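Local coordinates for protein citrate lyase, subunit 1 (Methanosaeta concilii, PDB 6HXI) that probably catalyses, together with a partner subunit, the ATP- and coenzyme A-dependent cleavage of citrate to acetyl-CoA and oxaloacetate, at residues I285-I290 / M409-V413; I371-R377 / V398-G404; R272-A278 / G333-G339. All coordinates share one frame; numbering follows the deposited sequence.

Contact 1: residues I285-I290 / M409-V413; sequences IYADTI and MTRIV
Y286, on helix 280-292, reaches across to the turn that leads into helix 412-417 and meets M409, I412 and V413 along the length of its ring. From CB the ring leaves with CG anti to its own carbonyl carbon (chi1 -84°), a course that carries it off the helix and over the turn. Its near corner, CD2, rests on V413 CG2 at 3.7 Å; further out, CE2 has I412 CG1 at 3.9 Å, lying at the ring edge. On the other flank CE1 packs on M409 CG at 3.8 Å, and M409 SD stands 5.4 Å from the ring centroid in an oblique Met-aromatic contact. At the tip, OH lies 2.6 Å from M409 O, and it accepts a hydrogen bond from the backbone N of G340. With a leucine here, G340 N would probably lose its acceptor and a gap would open beside M409 and I412. M409 suits its place by being long and flexible: its bend at chi3 (81°) turns CE back onto I285 CG2, 3.7 Å away. One helical turn on from I285, two threonines meet tip to tip, T410 OG1 donating to T289 OG1 at 3.0 Å. T289 OG1 in turn donates to I285 O at 2.9 Å, from the face opposite that used by T289 N, so a short relay satisfies these buried hydroxyls. The branched V413 fills the space beside T289 and I290. The contact lies against the parallel sheet, Y286 touching V277 and R376, I412 touching Y374, while M181 of the neighbouring alpha-subunit chain packs on I285 and M409.

Contact 2: residues I371-R377 / V398-G404; sequences IEIYVRR and VPIQVHG
V375 N to Q401 O and I373 N to P399 O, both 2.8 Å, pair these parallel strands through their backbones, each donor lying nearly on the line of the carbonyl bond. The return bonds are more tilted: H403 N comes to V375 O from above the carbonyl plane with an N-H...O angle of 132°. That same oxygen lies at the edge of the imidazole of H403, 3.3 Å from CD2. The ring is steered along its own strand, NE2 donating to Q401 OE1 at 2.8 Å within the ring plane, while T407 OG1 partners ND1; histidine suits a place where both ring nitrogens are used. Q401, with OE1 held this way, turns NE2 to the ring edge of Y374, 3.4 Å from CE2, the amide and ring planes 62° apart. Y374 OH donates to E372 OE1 on its anti side.

On the opposite face of the sheet the contact is apolar. I373 and I400 lie side by side, CB against CG1 at 3.8 Å, and I373 CD1 also meets V398 CG2 at 3.8 Å; beta-branched residues favour the strand and fill this face, where L359 and F352 of helix 348-361 pack on I373 and V375. The two strands and helix 382-396 form a beta-alpha-beta crossover. At its C-terminal end the chemistry changes to charge. The bend of R376 at chi2 (-85°) turns its chain so that NE comes to T407 O and NH1 to G340 O and, in a salt bridge, to E184 of the neighbouring alpha-subunit chain; R377 NH1 hydrogen-bonds the bound citrate. The pairing thus sets adjacent arginines to two tasks, joining subunits through a salt bridge and meeting the negative charge of citrate.

Contact 3: residues R272-A278 / G333-G339; sequences RVWTMVA and GKVLLIG
Strands 273-275 and 334-338 run parallel, their axes 4.7 Å apart and 21° askew, with R272 O taking V335 N at 2.8 Å and W274 N taken by V335 O. They are neighbours in the four-stranded parallel sheet of an alpha/beta domain, consistent with the flavodoxin-like fold of succinyl-CoA synthetase relatives. At the start of the pair R272 bends back toward G333: CG sits between its backbone N and carbonyl carbon (chi1 63°), which lets NE donate to G333 O at 3.3 Å from well above the carbonyl plane, while NH2 serves N332 O. G333 has a positive phi that glycine tolerates easily. The aliphatic stem of K334 runs beside R272, K334 CG lying 3.9 Å from R272 CB. Its ammonium is carried off to S328 O and M325 O.

On one face L337 spans two residues of the opposite strand, CD1 meeting V273 CG1 at 3.8 Å and T275 CG2 at 4.1 Å; helices 280-292 and 412-417 pack against this side. W274, M276, L336 and I338 occupy the other, M276 and I338 side by side with CE 4.0 Å from CD1. M276 and the broad ring of W274 pack on helix 311-325. Beyond the regular strands the pairing continues toward the citrate, and the last bond is A278 N to G339 O, 3.2 Å, with the donor above the carbonyl plane.

All three contacts belong to one alpha/beta unit of the citrate-binding region. Contacts 3 and 2 pair the strands at the two sides of a single parallel sheet ordered 273-275, 334-338, 371-376, 400-403; their centres are about 9 Å apart, and the middle strands are probably joined by Y374 N to L336 O. Contact 1, centred about 10 Å from contact 3 and 14 Å from contact 2, joins the helices that follow the first and last strands. Along the chain contact 3 closes before contact 2 opens, and contact 1 brackets contact 2. The strand ends thereby bring R377 and A278 together beside the citrate.

Contact 1: residues I285-I290 / M409-V413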
loop_
_atom_site.group_PDB
_atom_site.type_symbol
_atom_site.label_atom_id
_atom_site.label_comp_id
_atom_site.label_asym_id
_atom_site.label_seq_id
_atom_site.Cartn_x
_atom_site.Cartn_y
_atom_site.Cartn_z
ATOM N N ILE C 285 -34.107 -21.405 -50.241
ATOM C CA ILE C 285 -34.557 -22.801 -50.370
ATOM C C ILE C 285 -35.918 -23.011 -49.700
ATOM O O ILE C 285 -36.762 -23.699 -50.280
ATOM C CB ILE C 285 -33.487 -23.836 -49.917
ATOM C CG1 ILE C 285 -32.220 -23.703 -50.786
ATOM C CG2 ILE C 285 -34.051 -25.288 -49.966
ATOM C CD1 ILE C 285 -30.994 -24.380 -50.260
ATOM N N TYR C 286 -36.143 -22.404 -48.512
ATOM C CA TYR C 286 -37.441 -22.502 -47.825
ATOM C C TYR C 286 -38.529 -21.831 -48.642
ATOM O O TYR C 286 -39.613 -22.381 -48.742
ATOM C CB TYR C 286 -37.388 -21.918 -46.414
ATOM C CG TYR C 286 -36.867 -22.867 -45.360
ATOM C CD1 TYR C 286 -35.503 -23.029 -45.156
ATOM C CD2 TYR C 286 -37.738 -23.543 -44.510
ATOM C CE1 TYR C 286 -35.013 -23.850 -44.144
ATOM C CE2 TYR C 286 -37.259 -24.369 -43.492
ATOM C CZ TYR C 286 -35.893 -24.514 -43.312
ATOM O OH TYR C 286 -35.391 -25.305 -42.308
ATOM N N ALA C 287 -38.223 -20.679 -49.273
ATOM C CA ALA C 287 -39.140 -19.955 -50.160
ATOM C C ALA C 287 -39.444 -20.801 -51.416
ATOM O O ALA C 287 -40.596 -20.868 -51.828
ATOM C CB ALA C 287 -38.541 -18.611 -50.557
ATOM N N ASP C 288 -38.414 -21.484 -51.984
ATOM C CA ASP C 288 -38.553 -22.372 -53.145
ATOM C C ASP C 288 -39.553 -23.483 -52.840
ATOM O O ASP C 288 -40.442 -23.730 -53.654
ATOM C CB ASP C 288 -37.200 -22.983 -53.578
ATOM C CG ASP C 288 -36.168 -22.012 -54.173
ATOM O OD1 ASP C 288 -36.485 -20.808 -54.307
ATOM O OD2 ASP C 288 -35.031 -22.461 -54.484
ATOM N N THR C 289 -39.425 -24.122 -51.653
ATOM C CA THR C 289 -40.294 -25.221 -51.200
ATOM C C THR C 289 -41.733 -24.750 -51.002
ATOM O O THR C 289 -42.640 -25.450 -51.428
ATOM C CB THR C 289 -39.702 -25.916 -49.957
ATOM O OG1 THR C 289 -38.320 -26.183 -50.190
ATOM C CG2 THR C 289 -40.403 -27.215 -49.620
ATOM N N ILE C 290 -41.944 -23.569 -50.378
ATOM C CA ILE C 290 -43.295 -23.009 -50.165
ATOM C C ILE C 290 -43.987 -22.761 -51.524
ATOM O O ILE C 290 -45.138 -23.146 -51.672
ATOM C CB ILE C 290 -43.294 -21.753 -49.233
ATOM C CG1 ILE C 290 -42.649 -22.058 -47.857
ATOM C CG2 ILE C 290 -44.718 -21.196 -49.053
ATOM C CD1 ILE C 290 -42.090 -20.813 -47.084
ATOM N N MET C 409 -33.727 -30.521 -43.746
ATOM C CA MET C 409 -33.850 -29.055 -43.615
ATOM C C MET C 409 -35.250 -28.482 -43.888
ATOM O O MET C 409 -35.815 -27.800 -43.031
ATOM C CB MET C 409 -32.807 -28.313 -44.465
ATOM C CG MET C 409 -32.706 -26.835 -44.121
ATOM S SD MET C 409 -31.553 -25.929 -45.164
ATOM C CE MET C 409 -32.549 -25.635 -46.598
ATOM N N THR C 410 -35.812 -28.794 -45.050
ATOM C CA THR C 410 -37.079 -28.219 -45.482
ATOM C C THR C 410 -38.316 -29.101 -45.178
ATOM O O THR C 410 -39.400 -28.806 -45.696
ATOM C CB THR C 410 -36.954 -27.825 -46.964
ATOM O OG1 THR C 410 -38.099 -27.069 -47.336
ATOM C CG2 THR C 410 -36.760 -29.018 -47.894
ATOM N N ARG C 411 -38.169 -30.124 -44.299
ATOM C CA ARG C 411 -39.263 -31.026 -43.943
ATOM C C ARG C 411 -40.378 -30.347 -43.122
ATOM O O ARG C 411 -41.517 -30.817 -43.152
ATOM C CB ARG C 411 -38.740 -32.289 -43.245
ATOM C CG ARG C 411 -39.529 -33.556 -43.581
ATOM C CD ARG C 411 -39.177 -34.715 -42.659
ATOM N NE ARG C 411 -37.823 -35.241 -42.888
ATOM C CZ ARG C 411 -37.165 -36.032 -42.041
ATOM N NH1 ARG C 411 -37.722 -36.394 -40.891
ATOM N NH2 ARG C 411 -35.945 -36.462 -42.337
ATOM N N ILE C 412 -40.061 -29.231 -42.416
ATOM C CA ILE C 412 -41.054 -28.492 -41.618
ATOM C C ILE C 412 -42.052 -27.721 -42.507
ATOM O O ILE C 412 -43.119 -27.338 -42.027
ATOM C CB ILE C 412 -40.444 -27.595 -40.504
ATOM C CG1 ILE C 412 -39.415 -26.562 -41.060
ATOM C CG2 ILE C 412 -39.856 -28.451 -39.371
ATOM C CD1 ILE C 412 -39.411 -25.226 -40.315
ATOM N N VAL C 413 -41.708 -27.506 -43.797
ATOM C CA VAL C 413 -42.577 -26.815 -44.754
ATOM C C VAL C 413 -43.809 -27.690 -45.091
ATOM O O VAL C 413 -44.915 -27.239 -44.783
ATOM C CB VAL C 413 -41.832 -26.271 -46.006
ATOM C CG1 VAL C 413 -42.805 -25.692 -47.032
ATOM C CG2 VAL C 413 -40.800 -25.228 -45.604
#

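Contact 2: residues I371-R377 / V398-G404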
loop_
_atom_site.group_PDB
_atom_site.type_symbol
_atom_site.label_atom_id
_atom_site.label_comp_id
_atom_site.label_asym_id
_atom_site.label_seq_id
_atom_site.Cartn_x
_atom_site.Cartn_y
_atom_site.Cartn_z
ATOM N N ILE C 371 -51.707 -19.100 -34.063
ATOM C CA ILE C 371 -50.378 -19.276 -34.640
ATOM C C ILE C 371 -49.750 -20.597 -34.167
ATOM O O ILE C 371 -49.826 -20.935 -32.982
ATOM C CB ILE C 371 -49.492 -18.014 -34.397
ATOM C CG1 ILE C 371 -50.067 -16.791 -35.163
ATOM C CG2 ILE C 371 -48.018 -18.256 -34.768
ATOM C CD1 ILE C 371 -49.473 -15.401 -34.808
ATOM N N GLU C 372 -49.172 -21.351 -35.132
ATOM C CA GLU C 372 -48.472 -22.625 -34.949
ATOM C C GLU C 372 -47.007 -22.420 -35.337
ATOM O O GLU C 372 -46.725 -21.921 -36.429
ATOM C CB GLU C 372 -49.112 -23.730 -35.799
ATOM C CG GLU C 372 -50.425 -24.243 -35.242
ATOM C CD GLU C 372 -51.360 -24.850 -36.269
ATOM O OE1 GLU C 372 -50.870 -25.481 -37.233
ATOM O OE2 GLU C 372 -52.593 -24.710 -36.094
ATOM N N ILE C 373 -46.086 -22.757 -34.424
ATOM C CA ILE C 373 -44.648 -22.561 -34.626
ATOM C C ILE C 373 -43.959 -23.875 -34.994
ATOM O O ILE C 373 -44.186 -24.885 -34.332
ATOM C CB ILE C 373 -44.003 -21.837 -33.400
ATOM C CG1 ILE C 373 -44.620 -20.439 -33.190
ATOM C CG2 ILE C 373 -42.480 -21.740 -33.517
ATOM C CD1 ILE C 373 -45.049 -20.143 -31.790
ATOM N N TYR C 374 -43.135 -23.858 -36.060
ATOM C CA TYR C 374 -42.373 -25.016 -36.545
ATOM C C TYR C 374 -40.889 -24.629 -36.610
ATOM O O TYR C 374 -40.530 -23.643 -37.260
ATOM C CB TYR C 374 -42.898 -25.504 -37.913
ATOM C CG TYR C 374 -44.339 -25.966 -37.882
ATOM C CD1 TYR C 374 -45.392 -25.050 -37.892
ATOM C CD2 TYR C 374 -44.655 -27.322 -37.860
ATOM C CE1 TYR C 374 -46.722 -25.472 -37.840
ATOM C CE2 TYR C 374 -45.983 -27.755 -37.822
ATOM C CZ TYR C 374 -47.012 -26.827 -37.817
ATOM O OH TYR C 374 -48.315 -27.261 -37.786
ATOM N N VAL C 375 -40.042 -25.377 -35.882
ATOM C CA VAL C 375 -38.602 -25.142 -35.765
ATOM C C VAL C 375 -37.755 -26.324 -36.277
ATOM O O VAL C 375 -38.054 -27.459 -35.934
ATOM C CB VAL C 375 -38.220 -24.806 -34.296
ATOM C CG1 VAL C 375 -36.760 -24.350 -34.192
ATOM C CG2 VAL C 375 -39.171 -23.771 -33.686
ATOM N N ARG C 376 -36.694 -26.040 -37.066
ATOM C CA ARG C 376 -35.686 -26.998 -37.538
ATOM C C ARG C 376 -34.347 -26.262 -37.511
ATOM O O ARG C 376 -34.131 -25.351 -38.306
ATOM C CB ARG C 376 -35.966 -27.560 -38.941
ATOM C CG ARG C 376 -35.033 -28.728 -39.334
ATOM C CD ARG C 376 -33.687 -28.290 -39.920
ATOM N NE ARG C 376 -32.830 -29.424 -40.286
ATOM C CZ ARG C 376 -31.653 -29.320 -40.901
ATOM N NH1 ARG C 376 -31.171 -28.126 -41.231
ATOM N NH2 ARG C 376 -30.960 -30.408 -41.208
ATOM N N ARG C 377 -33.453 -26.659 -36.617
ATOM C CA ARG C 377 -32.169 -25.997 -36.512
ATOM C C ARG C 377 -31.050 -26.897 -36.021
ATOM O O ARG C 377 -31.264 -27.791 -35.212
ATOM C CB ARG C 377 -32.305 -24.735 -35.628
ATOM C CG ARG C 377 -31.145 -23.742 -35.687
ATOM C CD ARG C 377 -30.988 -23.015 -37.008
ATOM N NE ARG C 377 -30.077 -21.877 -36.853
ATOM C CZ ARG C 377 -29.154 -21.518 -37.736
ATOM N NH1 ARG C 377 -29.023 -22.181 -38.876
ATOM N NH2 ARG C 377 -28.383 -20.468 -37.504
ATOM N N VAL C 398 -49.308 -22.518 -27.261
ATOM C CA VAL C 398 -49.321 -22.550 -28.731
ATOM C C VAL C 398 -48.488 -23.759 -29.206
ATOM O O VAL C 398 -47.479 -24.079 -28.562
ATOM C CB VAL C 398 -48.885 -21.215 -29.422
ATOM C CG1 VAL C 398 -49.934 -20.118 -29.248
ATOM C CG2 VAL C 398 -47.515 -20.744 -28.957
ATOM N N PRO C 399 -48.890 -24.456 -30.298
ATOM C CA PRO C 399 -48.103 -25.619 -30.750
ATOM C C PRO C 399 -46.715 -25.260 -31.300
ATOM O O PRO C 399 -46.597 -24.461 -32.230
ATOM C CB PRO C 399 -49.007 -26.284 -31.810
ATOM C CG PRO C 399 -50.357 -25.624 -31.673
ATOM C CD PRO C 399 -50.067 -24.245 -31.166
ATOM N N ILE C 400 -45.659 -25.821 -30.682
ATOM C CA ILE C 400 -44.273 -25.594 -31.116
ATOM C C ILE C 400 -43.606 -26.952 -31.426
ATOM O O ILE C 400 -43.213 -27.678 -30.505
ATOM C CB ILE C 400 -43.434 -24.667 -30.168
ATOM C CG1 ILE C 400 -44.141 -23.304 -29.935
ATOM C CG2 ILE C 400 -42.024 -24.461 -30.732
ATOM C CD1 ILE C 400 -43.536 -22.350 -28.907
ATOM N N GLN C 401 -43.524 -27.294 -32.729
ATOM C CA GLN C 401 -42.905 -28.521 -33.254
ATOM C C GLN C 401 -41.414 -28.262 -33.428
ATOM O O GLN C 401 -41.044 -27.430 -34.254
ATOM C CB GLN C 401 -43.544 -28.906 -34.593
ATOM C CG GLN C 401 -44.507 -30.083 -34.516
ATOM C CD GLN C 401 -44.515 -30.831 -35.825
ATOM O OE1 GLN C 401 -43.487 -31.359 -36.275
ATOM N NE2 GLN C 401 -45.671 -30.894 -36.467
ATOM N N VAL C 402 -40.566 -28.943 -32.621
ATOM C CA VAL C 402 -39.106 -28.717 -32.579
ATOM C C VAL C 402 -38.292 -29.869 -33.197
ATOM O O VAL C 402 -38.436 -31.029 -32.795
ATOM C CB VAL C 402 -38.642 -28.371 -31.143
ATOM C CG1 VAL C 402 -37.115 -28.234 -31.052
ATOM C CG2 VAL C 402 -39.324 -27.097 -30.647
ATOM N N HIS C 403 -37.432 -29.515 -34.182
ATOM C CA HIS C 403 -36.592 -30.434 -34.960
ATOM C C HIS C 403 -35.140 -30.011 -34.971
ATOM O O HIS C 403 -34.831 -28.838 -34.786
ATOM C CB HIS C 403 -37.091 -30.533 -36.416
ATOM C CG HIS C 403 -38.505 -30.990 -36.545
ATOM N ND1 HIS C 403 -38.808 -32.284 -36.910
ATOM C CD2 HIS C 403 -39.655 -30.310 -36.344
ATOM C CE1 HIS C 403 -40.130 -32.353 -36.930
ATOM N NE2 HIS C 403 -40.684 -31.188 -36.594
ATOM N N GLY C 404 -34.268 -30.972 -35.233
ATOM C CA GLY C 404 -32.830 -30.764 -35.296
ATOM C C GLY C 404 -32.214 -31.288 -36.580
ATOM O O GLY C 404 -32.935 -31.518 -37.557
#

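Contact 3: residues R272-A278 / G333-G339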
loop_
_atom_site.group_PDB
_atom_site.type_symbol
_atom_site.label_atom_id
_atom_site.label_comp_id
_atom_site.label_asym_id
_atom_site.label_seq_id
_atom_site.Cartn_x
_atom_site.Cartn_y
_atom_site.Cartn_z
ATOM N N ARG C 272 -50.634 -15.991 -44.494
ATOM C CA ARG C 272 -50.648 -16.861 -43.316
ATOM C C ARG C 272 -49.319 -17.641 -43.114
ATOM O O ARG C 272 -49.156 -18.266 -42.064
ATOM C CB ARG C 272 -51.887 -17.792 -43.282
ATOM C CG ARG C 272 -52.017 -18.813 -44.424
ATOM C CD ARG C 272 -53.246 -19.715 -44.278
ATOM N NE ARG C 272 -53.233 -20.472 -43.022
ATOM C CZ ARG C 272 -52.641 -21.652 -42.856
ATOM N NH1 ARG C 272 -52.030 -22.246 -43.873
ATOM N NH2 ARG C 272 -52.656 -22.247 -41.672
ATOM N N VAL C 273 -48.362 -17.571 -44.078
ATOM C CA VAL C 273 -47.062 -18.249 -43.915
ATOM C C VAL C 273 -45.935 -17.242 -43.612
ATOM O O VAL C 273 -45.540 -16.440 -44.473
ATOM C CB VAL C 273 -46.657 -19.229 -45.051
ATOM C CG1 VAL C 273 -45.410 -20.040 -44.660
ATOM C CG2 VAL C 273 -47.802 -20.145 -45.437
ATOM N N TRP C 274 -45.422 -17.292 -42.392
ATOM C CA TRP C 274 -44.321 -16.411 -42.032
ATOM C C TRP C 274 -43.056 -17.227 -41.823
ATOM O O TRP C 274 -43.107 -18.412 -41.442
ATOM C CB TRP C 274 -44.657 -15.535 -40.824
ATOM C CG TRP C 274 -45.714 -14.512 -41.103
ATOM C CD1 TRP C 274 -47.059 -14.724 -41.195
ATOM C CD2 TRP C 274 -45.512 -13.109 -41.318
ATOM N NE1 TRP C 274 -47.709 -13.539 -41.450
ATOM C CE2 TRP C 274 -46.784 -12.530 -41.523
ATOM C CE3 TRP C 274 -44.376 -12.286 -41.380
ATOM C CZ2 TRP C 274 -46.949 -11.170 -41.788
ATOM C CZ3 TRP C 274 -44.545 -10.930 -41.611
ATOM C CH2 TRP C 274 -45.816 -10.388 -41.817
ATOM N N THR C 275 -41.922 -16.612 -42.130
ATOM C CA THR C 275 -40.657 -17.302 -42.015
ATOM C C THR C 275 -39.600 -16.506 -41.265
ATOM O O THR C 275 -39.490 -15.279 -41.412
ATOM C CB THR C 275 -40.128 -17.704 -43.407
ATOM O OG1 THR C 275 -39.995 -16.541 -44.238
ATOM C CG2 THR C 275 -40.971 -18.787 -44.083
ATOM N N MET C 276 -38.794 -17.223 -40.487
ATOM C CA MET C 276 -37.649 -16.663 -39.796
ATOM C C MET C 276 -36.533 -17.671 -39.972
ATOM O O MET C 276 -36.255 -18.492 -39.094
ATOM C CB MET C 276 -37.941 -16.314 -38.339
ATOM C CG MET C 276 -36.787 -15.587 -37.695
ATOM S SD MET C 276 -37.224 -14.747 -36.170
ATOM C CE MET C 276 -38.065 -16.082 -35.281
ATOM N N VAL C 277 -35.950 -17.640 -41.168
ATOM C CA VAL C 277 -34.912 -18.573 -41.601
ATOM C C VAL C 277 -33.518 -17.963 -41.473
ATOM O O VAL C 277 -33.302 -16.804 -41.824
ATOM C CB VAL C 277 -35.194 -19.145 -43.024
ATOM C CG1 VAL C 277 -34.138 -20.162 -43.432
ATOM C CG2 VAL C 277 -36.589 -19.763 -43.097
ATOM N N ALA C 278 -32.594 -18.755 -40.940
ATOM C CA ALA C 278 -31.215 -18.377 -40.796
ATOM C C ALA C 278 -30.442 -18.672 -42.088
ATOM O O ALA C 278 -30.502 -19.788 -42.619
ATOM C CB ALA C 278 -30.608 -19.124 -39.638
ATOM N N GLY C 333 -55.703 -20.262 -39.085
ATOM C CA GLY C 333 -54.604 -19.762 -38.275
ATOM C C GLY C 333 -53.512 -19.174 -39.139
ATOM O O GLY C 333 -53.754 -18.771 -40.281
ATOM N N LYS C 334 -52.300 -19.126 -38.588
ATOM C CA LYS C 334 -51.089 -18.652 -39.253
ATOM C C LYS C 334 -49.943 -19.570 -38.856
ATOM O O LYS C 334 -49.965 -20.126 -37.763
ATOM C CB LYS C 334 -50.780 -17.189 -38.893
ATOM C CG LYS C 334 -51.578 -16.206 -39.727
ATOM C CD LYS C 334 -51.418 -14.778 -39.277
ATOM C CE LYS C 334 -52.225 -13.874 -40.178
ATOM N NZ LYS C 334 -52.277 -12.484 -39.670
ATOM N N VAL C 335 -48.963 -19.758 -39.739
ATOM C CA VAL C 335 -47.805 -20.612 -39.455
ATOM C C VAL C 335 -46.484 -19.810 -39.402
ATOM O O VAL C 335 -46.231 -18.980 -40.281
ATOM C CB VAL C 335 -47.748 -21.806 -40.444
ATOM C CG1 VAL C 335 -46.454 -22.578 -40.299
ATOM C CG2 VAL C 335 -48.939 -22.742 -40.256
ATOM N N LEU C 336 -45.658 -20.050 -38.344
ATOM C CA LEU C 336 -44.322 -19.458 -38.155
ATOM C C LEU C 336 -43.242 -20.539 -38.336
ATOM O O LEU C 336 -43.150 -21.457 -37.522
ATOM C CB LEU C 336 -44.152 -18.727 -36.800
ATOM C CG LEU C 336 -42.755 -18.077 -36.500
ATOM C CD1 LEU C 336 -42.282 -17.096 -37.623
ATOM C CD2 LEU C 336 -42.746 -17.380 -35.145
ATOM N N LEU C 337 -42.433 -20.407 -39.410
ATOM C CA LEU C 337 -41.367 -21.353 -39.733
ATOM C C LEU C 337 -40.002 -20.806 -39.352
ATOM O O LEU C 337 -39.456 -19.946 -40.042
ATOM C CB LEU C 337 -41.419 -21.765 -41.219
ATOM C CG LEU C 337 -42.748 -22.357 -41.722
ATOM C CD1 LEU C 337 -42.782 -22.390 -43.227
ATOM C CD2 LEU C 337 -42.974 -23.758 -41.183
ATOM N N ILE C 338 -39.476 -21.293 -38.225
ATOM C CA ILE C 338 -38.163 -20.929 -37.674
ATOM C C ILE C 338 -37.179 -21.995 -38.114
ATOM O O ILE C 338 -36.924 -22.975 -37.405
ATOM C CB ILE C 338 -38.191 -20.711 -36.130
ATOM C CG1 ILE C 338 -39.455 -19.891 -35.692
ATOM C CG2 ILE C 338 -36.855 -20.053 -35.676
ATOM C CD1 ILE C 338 -39.627 -19.606 -34.220
ATOM N N GLY C 339 -36.666 -21.818 -39.318
ATOM C CA GLY C 339 -35.765 -22.797 -39.907
ATOM C C GLY C 339 -34.345 -22.337 -40.107
ATOM O O GLY C 339 -33.928 -21.302 -39.581
#